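Local coordinates for phosphoglycerol transferase GacH (Streptococcus pyogenes MGAS5005, PDB 6DGM), which probably transfers sn-glycerol-1-phosphate onto the rhamnose polysaccharide of the streptococcal cell wall, using the manganese-binding domain that makes up this chain, at residues N172-G177 against S181-Y186; R250-K255 against I263-Y268; A15-K20 against K359-D364; K23-I28 against Y329-T334. All coordinates share one frame; numbering follows the deposited sequence.

Contact 1. Residues N172-G177 against S181-Y186; sequences NIENVG and SDKTVY
The backbone N of Ser181 donates to Glu174 O over 2.8 Å, almost straight at 172° and in the carbonyl plane. This bond sits at the open end of a small antiparallel hairpin, strands 175-176 and 179-180, from which the chain passes into helix 182-192 with Ser181 as its N-cap. A second bond runs the other way: Glu174 N donates to Thr184 OG1 at 3.1 Å (156°). Thr184 presents that hydroxyl because OG1 is anti to its carbonyl carbon (chi1 -66°), while its methyl CG2 rests 3.9 Å from Ile173 CA. The hydroxyls Ser181 OG and Thr184 OG1 are themselves hydrogen-bonded at 2.9 Å. Water extends the network outward: one molecule lies within bonding distance of Asn172 O, Glu174 OE1 and Thr184 OG1, though it may not serve all three at once, and another joins Glu174 OE1 to Ser181 OG. The exposed carboxylate of Glu174 therefore reaches the first helical turn by way of solvent. Lys183 NZ, 4.6 Å from Glu174 OE1, makes no direct ion pair but may favour its negative charge. Inward, Val176 also packs on Leu241 and Phe244 of helix 229-257, and its CG2 presses on Ser181 CB at 3.5 Å, closer than usual for two carbons.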
loop_
_atom_site.group_PDB
_atom_site.type_symbol
_atom_site.label_atom_id
_atom_site.label_comp_id
_atom_site.label_asym_id
_atom_site.label_seq_id
_atom_site.Cartn_x
_atom_site.Cartn_y
_atom_site.Cartn_z
ATOM N N ASN A 172 22.216 0.437 -12.973
ATOM C CA ASN A 172 22.869 1.584 -12.350
ATOM C C ASN A 172 22.567 1.635 -10.852
ATOM O O ASN A 172 21.980 2.587 -10.335
ATOM C CB ASN A 172 22.425 2.885 -13.016
ATOM C CG ASN A 172 22.576 2.851 -14.527
ATOM O OD1 ASN A 172 21.643 3.176 -15.268
ATOM N ND2 ASN A 172 23.736 2.426 -14.985
ATOM N N ILE A 173 22.949 0.564 -10.168
ATOM C CA ILE A 173 22.631 0.406 -8.754
ATOM C C ILE A 173 23.599 1.240 -7.930
ATOM O O ILE A 173 24.819 1.154 -8.108
ATOM C CB ILE A 173 22.720 -1.072 -8.355
ATOM C CG1 ILE A 173 21.679 -1.904 -9.097
ATOM C CG2 ILE A 173 22.538 -1.246 -6.856
ATOM C CD1 ILE A 173 21.889 -3.388 -8.932
ATOM N N GLU A 174 23.055 2.047 -7.026
ATOM C CA GLU A 174 23.848 2.810 -6.079
ATOM C C GLU A 174 23.191 2.681 -4.716
ATOM O O GLU A 174 21.970 2.499 -4.615
ATOM C CB GLU A 174 23.885 4.292 -6.431
ATOM C CG GLU A 174 24.536 4.594 -7.763
ATOM C CD GLU A 174 24.493 6.077 -8.081
ATOM O OE1 GLU A 174 23.378 6.660 -8.081
ATOM O OE2 GLU A 174 25.578 6.661 -8.297
ATOM N N ASN A 175 24.013 2.742 -3.675
ATOM C CA ASN A 175 23.526 2.678 -2.309
ATOM C C ASN A 175 23.518 4.080 -1.719
ATOM O O ASN A 175 24.411 4.887 -1.983
ATOM C CB ASN A 175 24.429 1.823 -1.424
ATOM C CG ASN A 175 24.425 0.356 -1.767
ATOM O OD1 ASN A 175 25.238 -0.396 -1.226
ATOM N ND2 ASN A 175 23.538 -0.068 -2.639
ATOM N N VAL A 176 22.485 4.371 -0.947
ATOM C CA VAL A 176 22.394 5.544 -0.089
ATOM C C VAL A 176 22.099 4.968 1.294
ATOM O O VAL A 176 21.044 4.339 1.504
ATOM C CB VAL A 176 21.311 6.518 -0.551
ATOM C CG1 VAL A 176 20.950 7.489 0.550
ATOM C CG2 VAL A 176 21.781 7.261 -1.814
ATOM N N GLY A 177 23.043 5.127 2.215
ATOM C CA GLY A 177 23.081 4.269 3.384
ATOM C C GLY A 177 23.702 2.929 3.025
ATOM O O GLY A 177 24.516 2.822 2.110
ATOM N N SER A 181 19.628 2.548 -2.999
ATOM C CA SER A 181 18.971 3.838 -2.852
ATOM C C SER A 181 17.574 3.863 -3.482
ATOM O O SER A 181 17.280 3.174 -4.468
ATOM C CB SER A 181 19.795 4.941 -3.516
ATOM O OG SER A 181 19.864 4.773 -4.922
ATOM N N ASP A 182 16.724 4.722 -2.920
ATOM C CA ASP A 182 15.438 5.003 -3.556
ATOM C C ASP A 182 15.634 5.650 -4.926
ATOM O O ASP A 182 14.848 5.401 -5.841
ATOM C CB ASP A 182 14.580 5.899 -2.661
ATOM C CG ASP A 182 14.033 5.175 -1.447
ATOM O OD1 ASP A 182 14.148 3.938 -1.346
ATOM O OD2 ASP A 182 13.459 5.863 -0.581
ATOM N N LYS A 183 16.692 6.457 -5.097
ATOM C CA LYS A 183 16.975 7.013 -6.421
ATOM C C LYS A 183 17.114 5.900 -7.453
ATOM O O LYS A 183 16.565 5.994 -8.559
ATOM C CB LYS A 183 18.241 7.869 -6.376
ATOM C CG LYS A 183 18.675 8.447 -7.716
ATOM C CD LYS A 183 19.913 9.314 -7.512
ATOM C CE LYS A 183 20.348 9.965 -8.803
ATOM N NZ LYS A 183 21.510 10.884 -8.555
ATOM N N THR A 184 17.851 4.834 -7.111
ATOM C CA THR A 184 17.983 3.704 -8.021
ATOM C C THR A 184 16.616 3.138 -8.370
ATOM O O THR A 184 16.313 2.886 -9.547
ATOM C CB THR A 184 18.848 2.616 -7.400
ATOM O OG1 THR A 184 20.191 3.090 -7.249
ATOM C CG2 THR A 184 18.877 1.379 -8.274
ATOM N N VAL A 185 15.779 2.913 -7.348
ATOM C CA VAL A 185 14.452 2.350 -7.602
ATOM C C VAL A 185 13.647 3.266 -8.521
ATOM O O VAL A 185 13.079 2.827 -9.539
ATOM C CB VAL A 185 13.727 2.081 -6.274
ATOM C CG1 VAL A 185 12.302 1.648 -6.527
ATOM C CG2 VAL A 185 14.485 1.011 -5.479
ATOM N N TYR A 186 13.587 4.559 -8.182
ATOM C CA TYR A 186 12.784 5.494 -8.962
ATOM C C TYR A 186 13.264 5.565 -10.404
ATOM O O TYR A 186 12.449 5.584 -11.335
ATOM C CB TYR A 186 12.844 6.878 -8.317
ATOM C CG TYR A 186 12.155 7.018 -6.972
ATOM C CD1 TYR A 186 11.040 6.266 -6.655
ATOM C CD2 TYR A 186 12.621 7.914 -6.026
ATOM C CE1 TYR A 186 10.416 6.404 -5.433
ATOM C CE2 TYR A 186 12.001 8.063 -4.817
ATOM C CZ TYR A 186 10.889 7.307 -4.528
ATOM O OH TYR A 186 10.260 7.464 -3.316
HETATM O O HOH W 1 21.308 5.076 -8.780
HETATM O O HOH W 2 21.505 6.643 -5.889
#

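Contact 2. Residues R250-K255 against I263-Y268; sequences RAFLEK and ITVVFY
Leu253 lays its CD2 methyl against CG2 of Val265, 4.2 Å away, and this is the nearer of the two touches that join helix to strand. Leu253 leaves its backbone alongside the strand, not facing it; CG is anti to the carbonyl carbon (chi1 -62°) and CD1 continues the chain (chi2 -169°), which leaves CD2 as the branch turned to Val265. Phe252 comes to the same methyl one residue earlier, with CE2 at 4.5 Å from Val265 CG2 and the ring meeting it obliquely. Val265 is thus the one strand residue that both helix side chains share. The backbones stay well apart, 8.7 Å between the CA atoms of Leu253 and Val265, and the small shared area makes this light apolar packing. Around it the core is filled by others: Phe252 stacks on Tyr186, and Leu253 touches Phe294 and Trp296 of strand 290-297. On the exposed side of the helix, Arg250 NE forms a salt bridge with Glu254 OE2 at 2.9 Å; the acceptor lies in the guanidinium plane but is met from above the carboxylate plane. Arg250 NH1 also bonds Asn67 OD1. Helix 229-257 lies in the connection between parallel strands 200-204 and 263-269, a beta-alpha-beta crossover that skips strand 40-46, in the central mixed sheet of the alkaline phosphatase-like fold.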
loop_
_atom_site.group_PDB
_atom_site.type_symbol
_atom_site.label_atom_id
_atom_site.label_comp_id
_atom_site.label_asym_id
_atom_site.label_seq_id
_atom_site.Cartn_x
_atom_site.Cartn_y
_atom_site.Cartn_z
ATOM N N ARG A 250 10.290 13.809 -4.737
ATOM C CA ARG A 250 9.906 14.984 -5.512
ATOM C C ARG A 250 10.440 14.907 -6.940
ATOM O O ARG A 250 9.709 15.184 -7.897
ATOM C CB ARG A 250 10.407 16.256 -4.828
ATOM C CG ARG A 250 10.251 17.525 -5.674
ATOM C CD ARG A 250 10.853 18.720 -4.967
ATOM N NE ARG A 250 10.881 19.911 -5.811
ATOM C CZ ARG A 250 11.324 21.099 -5.414
ATOM N NH1 ARG A 250 11.781 21.259 -4.178
ATOM N NH2 ARG A 250 11.306 22.130 -6.250
ATOM N N ALA A 251 11.729 14.576 -7.098
ATOM C CA ALA A 251 12.322 14.506 -8.427
ATOM C C ALA A 251 11.643 13.450 -9.288
ATOM O O ALA A 251 11.445 13.653 -10.494
ATOM C CB ALA A 251 13.823 14.225 -8.330
ATOM N N PHE A 252 11.292 12.317 -8.687
ATOM C CA PHE A 252 10.564 11.269 -9.391
ATOM C C PHE A 252 9.222 11.777 -9.899
ATOM O O PHE A 252 8.878 11.589 -11.072
ATOM C CB PHE A 252 10.382 10.108 -8.416
ATOM C CG PHE A 252 9.550 8.960 -8.924
ATOM C CD1 PHE A 252 9.886 8.293 -10.083
ATOM C CD2 PHE A 252 8.446 8.533 -8.198
ATOM C CE1 PHE A 252 9.121 7.207 -10.526
ATOM C CE2 PHE A 252 7.677 7.454 -8.634
ATOM C CZ PHE A 252 8.027 6.786 -9.791
ATOM N N LEU A 253 8.429 12.393 -9.029
ATOM C CA LEU A 253 7.122 12.867 -9.470
ATOM C C LEU A 253 7.267 13.924 -10.564
ATOM O O LEU A 253 6.491 13.935 -11.529
ATOM C CB LEU A 253 6.318 13.406 -8.287
ATOM C CG LEU A 253 5.978 12.427 -7.155
ATOM C CD1 LEU A 253 4.951 13.091 -6.231
ATOM C CD2 LEU A 253 5.485 11.082 -7.630
ATOM N N GLU A 254 8.242 14.840 -10.418
ATOM C CA GLU A 254 8.479 15.844 -11.453
ATOM C C GLU A 254 8.716 15.180 -12.804
ATOM O O GLU A 254 8.185 15.623 -13.820
ATOM C CB GLU A 254 9.660 16.735 -11.046
ATOM C CG GLU A 254 9.340 17.706 -9.922
ATOM C CD GLU A 254 10.566 18.431 -9.381
ATOM O OE1 GLU A 254 11.702 18.064 -9.757
ATOM O OE2 GLU A 254 10.392 19.367 -8.570
ATOM N N LYS A 255 9.473 14.080 -12.830
ATOM C CA LYS A 255 9.683 13.369 -14.091
ATOM C C LYS A 255 8.390 12.749 -14.598
ATOM O O LYS A 255 8.132 12.737 -15.808
ATOM C CB LYS A 255 10.747 12.285 -13.909
ATOM C CG LYS A 255 12.167 12.845 -13.729
ATOM C CD LYS A 255 12.689 13.414 -15.020
ATOM C CE LYS A 255 14.124 13.883 -14.864
ATOM N NZ LYS A 255 14.990 12.809 -14.296
ATOM N N ILE A 263 -0.739 8.774 -15.199
ATOM C CA ILE A 263 -0.008 7.945 -14.243
ATOM C C ILE A 263 -0.458 8.338 -12.844
ATOM O O ILE A 263 -0.484 9.526 -12.513
ATOM C CB ILE A 263 1.517 8.148 -14.389
ATOM C CG1 ILE A 263 2.002 7.653 -15.758
ATOM C CG2 ILE A 263 2.255 7.437 -13.275
ATOM C CD1 ILE A 263 3.435 8.050 -16.100
ATOM N N THR A 264 -0.788 7.346 -12.012
ATOM C CA THR A 264 -1.125 7.607 -10.611
ATOM C C THR A 264 -0.235 6.755 -9.720
ATOM O O THR A 264 -0.002 5.582 -10.009
ATOM C CB THR A 264 -2.614 7.361 -10.327
ATOM O OG1 THR A 264 -3.404 8.275 -11.100
ATOM C CG2 THR A 264 -2.948 7.599 -8.860
ATOM N N VAL A 265 0.291 7.378 -8.672
ATOM C CA VAL A 265 1.163 6.739 -7.692
ATOM C C VAL A 265 0.411 6.650 -6.370
ATOM O O VAL A 265 -0.115 7.656 -5.874
ATOM C CB VAL A 265 2.458 7.544 -7.489
ATOM C CG1 VAL A 265 3.332 6.890 -6.432
ATOM C CG2 VAL A 265 3.232 7.715 -8.807
ATOM N N VAL A 266 0.371 5.450 -5.799
ATOM C CA VAL A 266 -0.066 5.227 -4.426
ATOM C C VAL A 266 1.209 5.015 -3.616
ATOM O O VAL A 266 1.887 4.003 -3.781
ATOM C CB VAL A 266 -0.996 4.015 -4.314
ATOM C CG1 VAL A 266 -1.422 3.813 -2.868
ATOM C CG2 VAL A 266 -2.218 4.166 -5.226
ATOM N N PHE A 267 1.558 5.985 -2.777
ATOM C CA PHE A 267 2.822 6.018 -2.053
ATOM C C PHE A 267 2.510 5.903 -0.573
ATOM O O PHE A 267 1.674 6.643 -0.059
ATOM C CB PHE A 267 3.493 7.372 -2.325
ATOM C CG PHE A 267 4.832 7.537 -1.679
ATOM C CD1 PHE A 267 4.923 7.956 -0.362
ATOM C CD2 PHE A 267 5.996 7.300 -2.393
ATOM C CE1 PHE A 267 6.152 8.120 0.247
ATOM C CE2 PHE A 267 7.245 7.470 -1.780
ATOM C CZ PHE A 267 7.307 7.881 -0.457
ATOM N N TYR A 268 3.208 5.005 0.130
ATOM C CA TYR A 268 2.903 4.817 1.539
ATOM C C TYR A 268 4.085 4.183 2.254
ATOM O O TYR A 268 4.828 3.391 1.670
ATOM C CB TYR A 268 1.642 3.944 1.743
ATOM C CG TYR A 268 1.827 2.492 1.347
ATOM C CD1 TYR A 268 1.805 2.101 0.013
ATOM C CD2 TYR A 268 2.015 1.506 2.320
ATOM C CE1 TYR A 268 1.964 0.776 -0.347
ATOM C CE2 TYR A 268 2.178 0.172 1.966
ATOM C CZ TYR A 268 2.145 -0.184 0.640
ATOM O OH TYR A 268 2.297 -1.510 0.309
#

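Contact 3. Residues A15-K20 against K359-D364; sequences ASIAQK and KNIQYD
Apolar contact comes first, and it depends on Ile17, whose two branches go to different partners. Its CG2 meets Ile361 CD1 at 3.8 Å and Ile361 CG1 at 3.9 Å, the two isoleucines sliding past each other in opposite directions. A bent end (chi2 -61°) brings CD1 there from Ile361, whose first bond runs alongside helix 11-29. The other branch of Ile17 is extended (chi2 164°) and puts CD1 on Asn360 CB at 3.6 Å, these side chains crossing at about a right angle. Nearest CA atoms, those of Ile17 and Ile361, are 8.2 Å apart, so side chains alone bridge the helices. The polar groups find their partners outside the two segments. Asn360 meets Ile17 through its aliphatic CB; its amide ND2 is taken up by Asn356 O and Asn8 OD1. Asp364 is likewise engaged, with Tyr9 OH and the backbone N atoms of Tyr371 and Leu372, and Lys20 NZ makes a long, weak ion pair with Asp357. Because Ile361 also packs on Tyr329 and Leu332, the arrangement is a buried helix-helix contact within a three-helix cluster, where N-terminal helix 11-29 meets helix 349-365 near the C terminus.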
loop_
_atom_site.group_PDB
_atom_site.type_symbol
_atom_site.label_atom_id
_atom_site.label_comp_id
_atom_site.label_asym_id
_atom_site.label_seq_id
_atom_site.Cartn_x
_atom_site.Cartn_y
_atom_site.Cartn_z
ATOM N N ALA A 15 -25.047 -14.765 -2.686
ATOM C CA ALA A 15 -25.897 -14.259 -3.762
ATOM C C ALA A 15 -26.469 -12.887 -3.413
ATOM O O ALA A 15 -26.509 -11.987 -4.264
ATOM C CB ALA A 15 -27.013 -15.265 -4.074
ATOM N N SER A 16 -26.916 -12.702 -2.165
ATOM C CA SER A 16 -27.480 -11.415 -1.765
ATOM C C SER A 16 -26.433 -10.314 -1.842
ATOM O O SER A 16 -26.724 -9.190 -2.280
ATOM C CB SER A 16 -28.035 -11.492 -0.341
ATOM O OG SER A 16 -29.045 -12.478 -0.258
ATOM N N ILE A 17 -25.208 -10.617 -1.408
ATOM C CA ILE A 17 -24.129 -9.637 -1.452
ATOM C C ILE A 17 -23.801 -9.294 -2.891
ATOM O O ILE A 17 -23.637 -8.119 -3.244
ATOM C CB ILE A 17 -22.890 -10.173 -0.708
ATOM C CG1 ILE A 17 -23.200 -10.363 0.771
ATOM C CG2 ILE A 17 -21.695 -9.244 -0.895
ATOM C CD1 ILE A 17 -22.175 -11.236 1.486
ATOM N N ALA A 18 -23.718 -10.309 -3.750
ATOM C CA ALA A 18 -23.371 -10.064 -5.144
ATOM C C ALA A 18 -24.416 -9.187 -5.824
ATOM O O ALA A 18 -24.067 -8.273 -6.579
ATOM C CB ALA A 18 -23.223 -11.390 -5.886
ATOM N N GLN A 19 -25.705 -9.445 -5.576
ATOM C CA GLN A 19 -26.743 -8.630 -6.205
ATOM C C GLN A 19 -26.722 -7.210 -5.648
ATOM O O GLN A 19 -26.878 -6.238 -6.391
ATOM C CB GLN A 19 -28.122 -9.279 -6.038
ATOM C CG GLN A 19 -29.187 -8.628 -6.915
ATOM C CD GLN A 19 -30.440 -9.468 -7.067
ATOM O OE1 GLN A 19 -30.535 -10.576 -6.533
ATOM N NE2 GLN A 19 -31.414 -8.943 -7.800
ATOM N N LYS A 20 -26.503 -7.073 -4.341
ATOM C CA LYS A 20 -26.458 -5.754 -3.717
ATOM C C LYS A 20 -25.347 -4.888 -4.309
ATOM O O LYS A 20 -25.563 -3.715 -4.636
ATOM C CB LYS A 20 -26.247 -5.921 -2.209
ATOM C CG LYS A 20 -26.166 -4.621 -1.445
ATOM C CD LYS A 20 -25.968 -4.870 0.038
ATOM C CE LYS A 20 -25.805 -3.566 0.792
ATOM N NZ LYS A 20 -25.654 -3.801 2.254
ATOM N N LYS A 359 -16.566 -9.737 5.093
ATOM C CA LYS A 359 -16.047 -10.988 5.642
ATOM C C LYS A 359 -16.557 -12.193 4.859
ATOM O O LYS A 359 -15.819 -13.158 4.638
ATOM C CB LYS A 359 -16.418 -11.112 7.118
ATOM C CG LYS A 359 -15.662 -10.164 8.040
ATOM C CD LYS A 359 -16.233 -10.123 9.445
ATOM C CE LYS A 359 -15.447 -9.144 10.301
ATOM N NZ LYS A 359 -16.017 -8.971 11.655
ATOM N N ASN A 360 -17.816 -12.158 4.425
ATOM C CA ASN A 360 -18.338 -13.267 3.632
ATOM C C ASN A 360 -17.597 -13.395 2.306
ATOM O O ASN A 360 -17.254 -14.509 1.884
ATOM C CB ASN A 360 -19.845 -13.130 3.438
ATOM C CG ASN A 360 -20.629 -13.726 4.589
ATOM O OD1 ASN A 360 -20.633 -14.941 4.779
ATOM N ND2 ASN A 360 -21.268 -12.877 5.388
ATOM N N ILE A 361 -17.321 -12.268 1.639
ATOM C CA ILE A 361 -16.552 -12.297 0.394
ATOM C C ILE A 361 -15.136 -12.794 0.655
ATOM O O ILE A 361 -14.594 -13.638 -0.075
ATOM C CB ILE A 361 -16.541 -10.896 -0.249
ATOM C CG1 ILE A 361 -17.961 -10.472 -0.651
ATOM C CG2 ILE A 361 -15.559 -10.848 -1.441
ATOM C CD1 ILE A 361 -18.643 -11.384 -1.672
ATOM N N GLN A 362 -14.511 -12.248 1.695
ATOM C CA GLN A 362 -13.128 -12.568 2.035
ATOM C C GLN A 362 -12.978 -14.034 2.394
ATOM O O GLN A 362 -12.002 -14.687 1.991
ATOM C CB GLN A 362 -12.744 -11.673 3.212
ATOM C CG GLN A 362 -11.306 -11.774 3.697
ATOM C CD GLN A 362 -10.922 -10.598 4.577
ATOM O OE1 GLN A 362 -11.721 -9.684 4.807
ATOM N NE2 GLN A 362 -9.698 -10.628 5.099
ATOM N N TYR A 363 -13.931 -14.575 3.149
ATOM C CA TYR A 363 -13.913 -16.001 3.438
ATOM C C TYR A 363 -14.122 -16.803 2.162
ATOM O O TYR A 363 -13.384 -17.762 1.892
ATOM C CB TYR A 363 -14.985 -16.319 4.483
ATOM C CG TYR A 363 -14.975 -17.747 4.948
ATOM C CD1 TYR A 363 -14.105 -18.169 5.939
ATOM C CD2 TYR A 363 -15.833 -18.687 4.388
ATOM C CE1 TYR A 363 -14.092 -19.472 6.363
ATOM C CE2 TYR A 363 -15.819 -19.990 4.801
ATOM C CZ TYR A 363 -14.957 -20.381 5.781
ATOM O OH TYR A 363 -14.959 -21.694 6.181
ATOM N N ASP A 364 -15.083 -16.387 1.334
ATOM C CA ASP A 364 -15.423 -17.175 0.160
ATOM C C ASP A 364 -14.218 -17.378 -0.747
ATOM O O ASP A 364 -14.042 -18.462 -1.322
ATOM C CB ASP A 364 -16.540 -16.506 -0.632
ATOM C CG ASP A 364 -17.070 -17.400 -1.722
ATOM O OD1 ASP A 364 -17.700 -18.416 -1.346
ATOM O OD2 ASP A 364 -16.843 -17.111 -2.929
#

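Contact 4. Residues K23-I28 against Y329-T334; sequences KLAEDI and YYALLT
Behind Ala331, the residue that meets helix 11-29, lie two tyrosine rings of the same helix. The ring of Tyr329 carries Leu333 CD1 over the centre of one face, 3.5 Å above its plane. Over the centre of one face of the Tyr330 ring stands Tyr329 CD2, and Tyr330 also stacks with Phe319, while Tyr329 and Phe379 meet edge-to-face. Ala331 points from this helix toward helix 11-29, its CB 3.8 Å from the backbone N of Ala25. Three side chains gather on that methyl: Ala25 CB at 4.0 Å, Ile28 CD1 at 3.9 Å, and Leu24 CD2 at 4.1 Å. Leu24 arrives with CG anti to its backbone N (chi1 -177°), and its CD2 also lies beside the Ala331 carbonyl. This is a nearly perpendicular helix pair, the segment axes crossing at 79° with a closest approach of 8.5 Å; with alanine on both helices at the crossing, the CA atoms of Ala25 and Ala331 are 5.2 Å apart. Ile28 lies near the calcium site, whose ligands include Asp31 and Asp323. One turn on from Tyr330, Thr334 OG1 donates back to Tyr330 O, which also accepts from Thr334 N, the two donors reaching it from opposite faces of the carbonyl plane.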
loop_
_atom_site.group_PDB
_atom_site.type_symbol
_atom_site.label_atom_id
_atom_site.label_comp_id
_atom_site.label_asym_id
_atom_site.label_seq_id
_atom_site.Cartn_x
_atom_site.Cartn_y
_atom_site.Cartn_z
ATOM N N LYS A 23 -25.788 -3.682 -8.053
ATOM C CA LYS A 23 -26.569 -2.466 -8.220
ATOM C C LYS A 23 -25.782 -1.242 -7.756
ATOM O O LYS A 23 -25.850 -0.180 -8.389
ATOM C CB LYS A 23 -27.891 -2.562 -7.468
ATOM C CG LYS A 23 -28.794 -1.386 -7.772
ATOM C CD LYS A 23 -30.220 -1.614 -7.317
ATOM C CE LYS A 23 -31.109 -0.447 -7.733
ATOM N NZ LYS A 23 -32.536 -0.658 -7.338
ATOM N N LEU A 24 -25.033 -1.369 -6.655
ATOM C CA LEU A 24 -24.278 -0.218 -6.174
ATOM C C LEU A 24 -23.197 0.176 -7.177
ATOM O O LEU A 24 -22.981 1.365 -7.426
ATOM C CB LEU A 24 -23.676 -0.497 -4.799
ATOM C CG LEU A 24 -22.929 0.697 -4.199
ATOM C CD1 LEU A 24 -23.877 1.837 -3.912
ATOM C CD2 LEU A 24 -22.199 0.298 -2.937
ATOM N N ALA A 25 -22.542 -0.806 -7.793
ATOM C CA ALA A 25 -21.562 -0.498 -8.828
ATOM C C ALA A 25 -22.194 0.277 -9.980
ATOM O O ALA A 25 -21.607 1.238 -10.496
ATOM C CB ALA A 25 -20.926 -1.792 -9.335
ATOM N N GLU A 26 -23.390 -0.134 -10.409
ATOM C CA GLU A 26 -24.097 0.609 -11.446
ATOM C C GLU A 26 -24.389 2.032 -10.990
ATOM O O GLU A 26 -24.206 2.983 -11.754
ATOM C CB GLU A 26 -25.376 -0.141 -11.816
ATOM C CG GLU A 26 -25.089 -1.485 -12.479
ATOM C CD GLU A 26 -26.305 -2.394 -12.551
ATOM O OE1 GLU A 26 -27.439 -1.896 -12.384
ATOM O OE2 GLU A 26 -26.117 -3.609 -12.772
ATOM N N ASP A 27 -24.824 2.206 -9.741
ATOM C CA ASP A 27 -25.110 3.548 -9.247
ATOM C C ASP A 27 -23.843 4.395 -9.209
ATOM O O ASP A 27 -23.836 5.549 -9.653
ATOM C CB ASP A 27 -25.755 3.477 -7.860
ATOM C CG ASP A 27 -27.143 2.835 -7.882
ATOM O OD1 ASP A 27 -27.818 2.869 -8.932
ATOM O OD2 ASP A 27 -27.558 2.297 -6.832
ATOM N N ILE A 28 -22.747 3.829 -8.696
ATOM C CA ILE A 28 -21.493 4.575 -8.627
ATOM C C ILE A 28 -21.010 4.946 -10.021
ATOM O O ILE A 28 -20.551 6.068 -10.259
ATOM C CB ILE A 28 -20.422 3.764 -7.872
ATOM C CG1 ILE A 28 -20.777 3.631 -6.397
ATOM C CG2 ILE A 28 -19.022 4.424 -8.040
ATOM C CD1 ILE A 28 -19.948 2.591 -5.656
ATOM N N TYR A 329 -17.180 -5.799 -6.615
ATOM C CA TYR A 329 -16.168 -5.945 -5.568
ATOM C C TYR A 329 -15.633 -4.588 -5.111
ATOM O O TYR A 329 -15.596 -4.302 -3.916
ATOM C CB TYR A 329 -15.030 -6.832 -6.096
ATOM C CG TYR A 329 -13.906 -7.153 -5.112
ATOM C CD1 TYR A 329 -14.181 -7.664 -3.849
ATOM C CD2 TYR A 329 -12.569 -6.992 -5.472
ATOM C CE1 TYR A 329 -13.152 -7.971 -2.960
ATOM C CE2 TYR A 329 -11.531 -7.309 -4.595
ATOM C CZ TYR A 329 -11.832 -7.795 -3.349
ATOM O OH TYR A 329 -10.815 -8.123 -2.482
ATOM N N TYR A 330 -15.227 -3.727 -6.053
ATOM C CA TYR A 330 -14.695 -2.418 -5.660
ATOM C C TYR A 330 -15.775 -1.447 -5.195
ATOM O O TYR A 330 -15.453 -0.503 -4.461
ATOM C CB TYR A 330 -13.769 -1.827 -6.746
ATOM C CG TYR A 330 -12.465 -2.609 -6.826
ATOM C CD1 TYR A 330 -11.648 -2.744 -5.715
ATOM C CD2 TYR A 330 -12.083 -3.232 -7.990
ATOM C CE1 TYR A 330 -10.477 -3.492 -5.773
ATOM C CE2 TYR A 330 -10.926 -3.957 -8.067
ATOM C CZ TYR A 330 -10.128 -4.094 -6.962
ATOM O OH TYR A 330 -8.978 -4.834 -7.072
ATOM N N ALA A 331 -17.048 -1.680 -5.552
ATOM C CA ALA A 331 -18.144 -0.941 -4.930
ATOM C C ALA A 331 -18.242 -1.278 -3.440
ATOM O O ALA A 331 -18.344 -0.382 -2.594
ATOM C CB ALA A 331 -19.469 -1.247 -5.643
ATOM N N LEU A 332 -18.219 -2.567 -3.102
ATOM C CA LEU A 332 -18.154 -2.967 -1.698
ATOM C C LEU A 332 -16.952 -2.338 -1.007
ATOM O O LEU A 332 -17.066 -1.796 0.097
ATOM C CB LEU A 332 -18.081 -4.488 -1.592
ATOM C CG LEU A 332 -17.676 -5.096 -0.246
ATOM C CD1 LEU A 332 -18.635 -4.709 0.853
ATOM C CD2 LEU A 332 -17.597 -6.601 -0.390
ATOM N N LEU A 333 -15.787 -2.399 -1.648
ATOM C CA LEU A 333 -14.583 -1.853 -1.029
ATOM C C LEU A 333 -14.647 -0.334 -0.917
ATOM O O LEU A 333 -14.009 0.241 -0.030
ATOM C CB LEU A 333 -13.340 -2.315 -1.784
ATOM C CG LEU A 333 -13.104 -3.828 -1.714
ATOM C CD1 LEU A 333 -12.086 -4.270 -2.739
ATOM C CD2 LEU A 333 -12.659 -4.214 -0.314
ATOM N N THR A 334 -15.413 0.327 -1.791
ATOM C CA THR A 334 -15.645 1.762 -1.629
ATOM C C THR A 334 -16.516 2.041 -0.413
ATOM O O THR A 334 -16.252 2.992 0.335
ATOM C CB THR A 334 -16.275 2.329 -2.900
ATOM O OG1 THR A 334 -15.373 2.110 -3.990
ATOM C CG2 THR A 334 -16.532 3.826 -2.771
#

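From the N terminus, helix 11-29 supplies the first halves of contacts 3 and 4, both closed by helices of the C-terminal part. Contact 4 (23-28 with 329-334) nests inside contact 3 (15-20 with 359-364), and they touch through helices 328-339 and 349-365, so these two and helix 11-29 form one cluster. Inside both loops, contacts 1 and 2 follow in series. Contact 1 closes a short loop at the hairpin; contact 2 then joins helix 229-257 to the central sheet. Those two meet where Tyr186 packs on Phe267. Contact 1 lies across the chain's centre from the cluster, its nearest atoms about 22 Å from contact 4.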